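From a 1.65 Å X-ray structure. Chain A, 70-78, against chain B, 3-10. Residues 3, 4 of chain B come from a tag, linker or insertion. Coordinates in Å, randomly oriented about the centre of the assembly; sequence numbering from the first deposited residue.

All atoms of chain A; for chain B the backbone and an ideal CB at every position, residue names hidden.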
# COMPACT_ATOMS: atom_id res chain seq x y z
N VAL A 70 -1.34 -6.83 3.06
CA VAL A 70 -1.43 -5.42 2.69
C VAL A 70 -0.10 -4.88 2.18
O VAL A 70 0.96 -5.21 2.71
CB VAL A 70 -1.88 -4.59 3.91
CG1 VAL A 70 -1.99 -3.10 3.54
CG2 VAL A 70 -3.23 -5.11 4.41
N ASP A 71 -0.18 -4.05 1.14
CA ASP A 71 1.01 -3.45 0.53
C ASP A 71 0.91 -1.93 0.59
O ASP A 71 -0.07 -1.36 0.12
CB ASP A 71 1.11 -3.89 -0.94
CG ASP A 71 2.36 -3.37 -1.62
OD1 ASP A 71 3.27 -2.90 -0.92
OD2 ASP A 71 2.43 -3.44 -2.87
N ASP A 72 1.90 -1.27 1.19
CA ASP A 72 1.90 0.19 1.24
C ASP A 72 3.02 0.75 0.36
O ASP A 72 3.37 1.93 0.46
CB ASP A 72 2.04 0.68 2.69
CG ASP A 72 3.37 0.32 3.30
OD1 ASP A 72 4.16 -0.39 2.64
OD2 ASP A 72 3.63 0.75 4.45
N CYS A 73 3.56 -0.11 -0.51
CA CYS A 73 4.62 0.25 -1.46
C CYS A 73 5.95 0.58 -0.79
O CYS A 73 6.83 1.15 -1.43
CB CYS A 73 4.20 1.43 -2.34
SG CYS A 73 2.71 1.13 -3.31
N SER A 74 6.11 0.21 0.47
CA SER A 74 7.35 0.51 1.17
C SER A 74 8.46 -0.51 0.92
O SER A 74 9.55 -0.39 1.47
CB SER A 74 7.09 0.64 2.68
OG SER A 74 6.67 -0.60 3.23
N GLY A 75 8.18 -1.52 0.10
CA GLY A 75 9.19 -2.53 -0.20
C GLY A 75 8.91 -3.89 0.41
O GLY A 75 9.58 -4.87 0.07
N MET A 76 7.93 -3.94 1.31
CA MET A 76 7.53 -5.17 1.98
C MET A 76 6.03 -5.17 2.17
O MET A 76 5.42 -4.10 2.23
CB MET A 76 8.21 -5.28 3.35
CG MET A 76 9.71 -5.46 3.30
SD MET A 76 10.14 -7.11 2.73
CE MET A 76 10.15 -8.00 4.30
N VAL A 77 5.43 -6.35 2.24
CA VAL A 77 3.99 -6.44 2.50
C VAL A 77 3.83 -6.99 3.91
O VAL A 77 4.78 -7.53 4.49
CB VAL A 77 3.24 -7.37 1.50
CG1 VAL A 77 3.40 -6.84 0.08
CG2 VAL A 77 3.76 -8.80 1.62
N LEU A 78 2.64 -6.84 4.47
CA LEU A 78 2.39 -7.31 5.83
C LEU A 78 1.13 -8.16 5.94
O LEU A 78 0.09 -7.80 5.40
CB LEU A 78 2.26 -6.09 6.76
CG LEU A 78 2.08 -6.37 8.26
CD1 LEU A 78 3.34 -7.00 8.82
CD2 LEU A 78 1.77 -5.05 8.98
N UNK B 3 0.90 -11.52 -6.57
CA UNK B 3 2.26 -11.87 -6.17
C UNK B 3 2.51 -11.24 -4.82
O UNK B 3 1.80 -10.31 -4.43
CB UNK B 3 3.29 -11.41 -7.20
N UNK B 4 3.51 -11.72 -4.10
CA UNK B 4 3.81 -11.21 -2.77
C UNK B 4 4.80 -10.05 -2.76
O UNK B 4 5.17 -9.57 -1.70
CB UNK B 4 4.36 -12.35 -1.90
N UNK B 5 5.22 -9.59 -3.94
CA UNK B 5 6.16 -8.48 -3.99
C UNK B 5 5.45 -7.15 -3.79
O UNK B 5 4.28 -7.00 -4.14
CB UNK B 5 6.91 -8.48 -5.32
N UNK B 6 6.17 -6.20 -3.19
CA UNK B 6 5.64 -4.87 -2.92
C UNK B 6 5.83 -3.97 -4.14
O UNK B 6 6.89 -3.97 -4.77
CB UNK B 6 6.32 -4.26 -1.69
N UNK B 7 4.80 -3.19 -4.46
CA UNK B 7 4.87 -2.30 -5.61
C UNK B 7 5.76 -1.08 -5.36
O UNK B 7 5.88 -0.59 -4.23
CB UNK B 7 3.46 -1.84 -5.99
N UNK B 8 6.42 -0.62 -6.42
CA UNK B 8 7.25 0.58 -6.34
C UNK B 8 6.35 1.74 -6.73
O UNK B 8 5.82 1.77 -7.84
CB UNK B 8 8.49 0.49 -7.24
N UNK B 9 6.18 2.69 -5.82
CA UNK B 9 5.35 3.86 -6.07
C UNK B 9 6.16 4.87 -6.87
O UNK B 9 7.14 5.43 -6.37
CB UNK B 9 4.85 4.47 -4.76
N UNK B 10 5.75 5.11 -8.12
CA UNK B 10 6.47 6.02 -9.00
C UNK B 10 5.57 6.90 -9.86
O UNK B 10 4.35 6.80 -9.80
CB UNK B 10 7.40 5.21 -9.91

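Chain A offers chain B a loop between two strand segments that pair with each other, Val70(A) N to Leu78(A) O and Leu78(A) N to Val70(A) O both spanning 2.9 Å. The CA-to-CB bond of Asp71(A) points toward chain B, and OD1 of its carboxylate accepts a hydrogen bond from Cys73(A) N at 2.8 Å, which ties the loop to the acid.

Position 3 lies out of reach of chain A, and its positive phi of 91° favours glycine without demanding it. The residue is Gly3(B), from the expression tag. At position 4 the CA-to-CB bond runs sideways, and the ideal CB lies 5.0 Å from Val77(A) CG2; with open space beyond, almost any side chain would fit. The tag residue Ser4(B) occupies it, and its closest approach is through the backbone, with Ser4(B) O 3.7 Å from Val77(A) CG2.

Position 5 directs its CB away, with nothing of the chain A stretch within 5.5 Å, so that chain A places little restriction on the choice. Asp5(B) is found there, its carboxylate hydrogen-bonded elsewhere in the structure.

Position 6 is the most constrained. Its CB points toward chain A and is already close: the ideal atom lies 3.4 Å from each of Gly75(A) C, Met76(A) N and Asp71(A) OD1. A bulky side chain would have little room here, whereas a small one carrying a hydroxyl could both donate to the carboxylate and accept from the free amide of Gly75(A); serine suits best, while alanine or glycine would fit but leave these groups unanswered. The residue is Ser6(B). With chi1 near 180° (t), its OG donates to Asp71(A) OD1 at 2.7 Å and accepts from Gly75(A) N at 3.1 Å, the latter with an angle of 143°. The hydroxyl thus links the acid to the far side of the loop, while Val77(A) CG1 packs 4.2 Å from Ser6(B) CA.

At position 7 the backbone makes the polar contact: its N donates to Asp71(A) OD2 at 2.9 Å and an almost linear 175°, a bond open to any residue except proline. The CB runs sideways, 3.7 Å from Asp71(A) OD2 and 4.1 Å from Cys73(A) SG; a small apolar side chain could rest against the sulfur, and an acidic one would be ill placed beside the carboxylate; other residues are not excluded. Ala7(B) meets this, its methyl resting against the sulfur, and its carbonyl O receives a CA-H...O contact from Cys73(A) CA at 3.2 Å.

Position 8 points away, and a long polar or charged residue would be unhindered by chain A; Lys8(B) extends from it. Position 9 turns back toward chain A, its ideal CB 3.9 Å from Cys73(A) CB, so an aliphatic side chain such as leucine, isoleucine, valine or methionine is plausible. Leu9(B) packs its CB on that cysteine, and a water bridges the backbones, donating to Cys73(A) O at 2.7 Å and accepting from Leu9(B) N at 2.8 Å. Position 10 is beyond reach, and chain A gives no guide to its identity, Ile10(B).

Chain B, residues 3-10: GSDSAKLI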
# COMPACT_ATOMS: atom_id res chain seq x y z
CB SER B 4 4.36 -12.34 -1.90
OG SER B 4 3.43 -13.41 -1.83
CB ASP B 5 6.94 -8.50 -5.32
CG ASP B 5 6.04 -8.57 -6.55
OD1 ASP B 5 5.01 -9.26 -6.51
OD2 ASP B 5 6.39 -7.95 -7.57
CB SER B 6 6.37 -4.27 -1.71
OG SER B 6 5.90 -2.96 -1.43
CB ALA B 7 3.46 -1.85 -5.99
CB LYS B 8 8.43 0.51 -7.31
CG LYS B 8 9.64 -0.22 -6.77
CD LYS B 8 10.74 -0.31 -7.82
CE LYS B 8 11.19 1.06 -8.32
NZ LYS B 8 12.17 0.92 -9.45
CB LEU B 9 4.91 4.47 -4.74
CG LEU B 9 3.99 5.69 -4.78
CD1 LEU B 9 2.67 5.33 -5.47
CD2 LEU B 9 3.74 6.16 -3.35
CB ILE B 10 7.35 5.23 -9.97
CG1 ILE B 10 6.46 4.33 -10.83
CG2 ILE B 10 8.37 4.39 -9.21
CD1 ILE B 10 7.21 3.62 -11.95
O HOH W 1 7.69 2.72 -3.45
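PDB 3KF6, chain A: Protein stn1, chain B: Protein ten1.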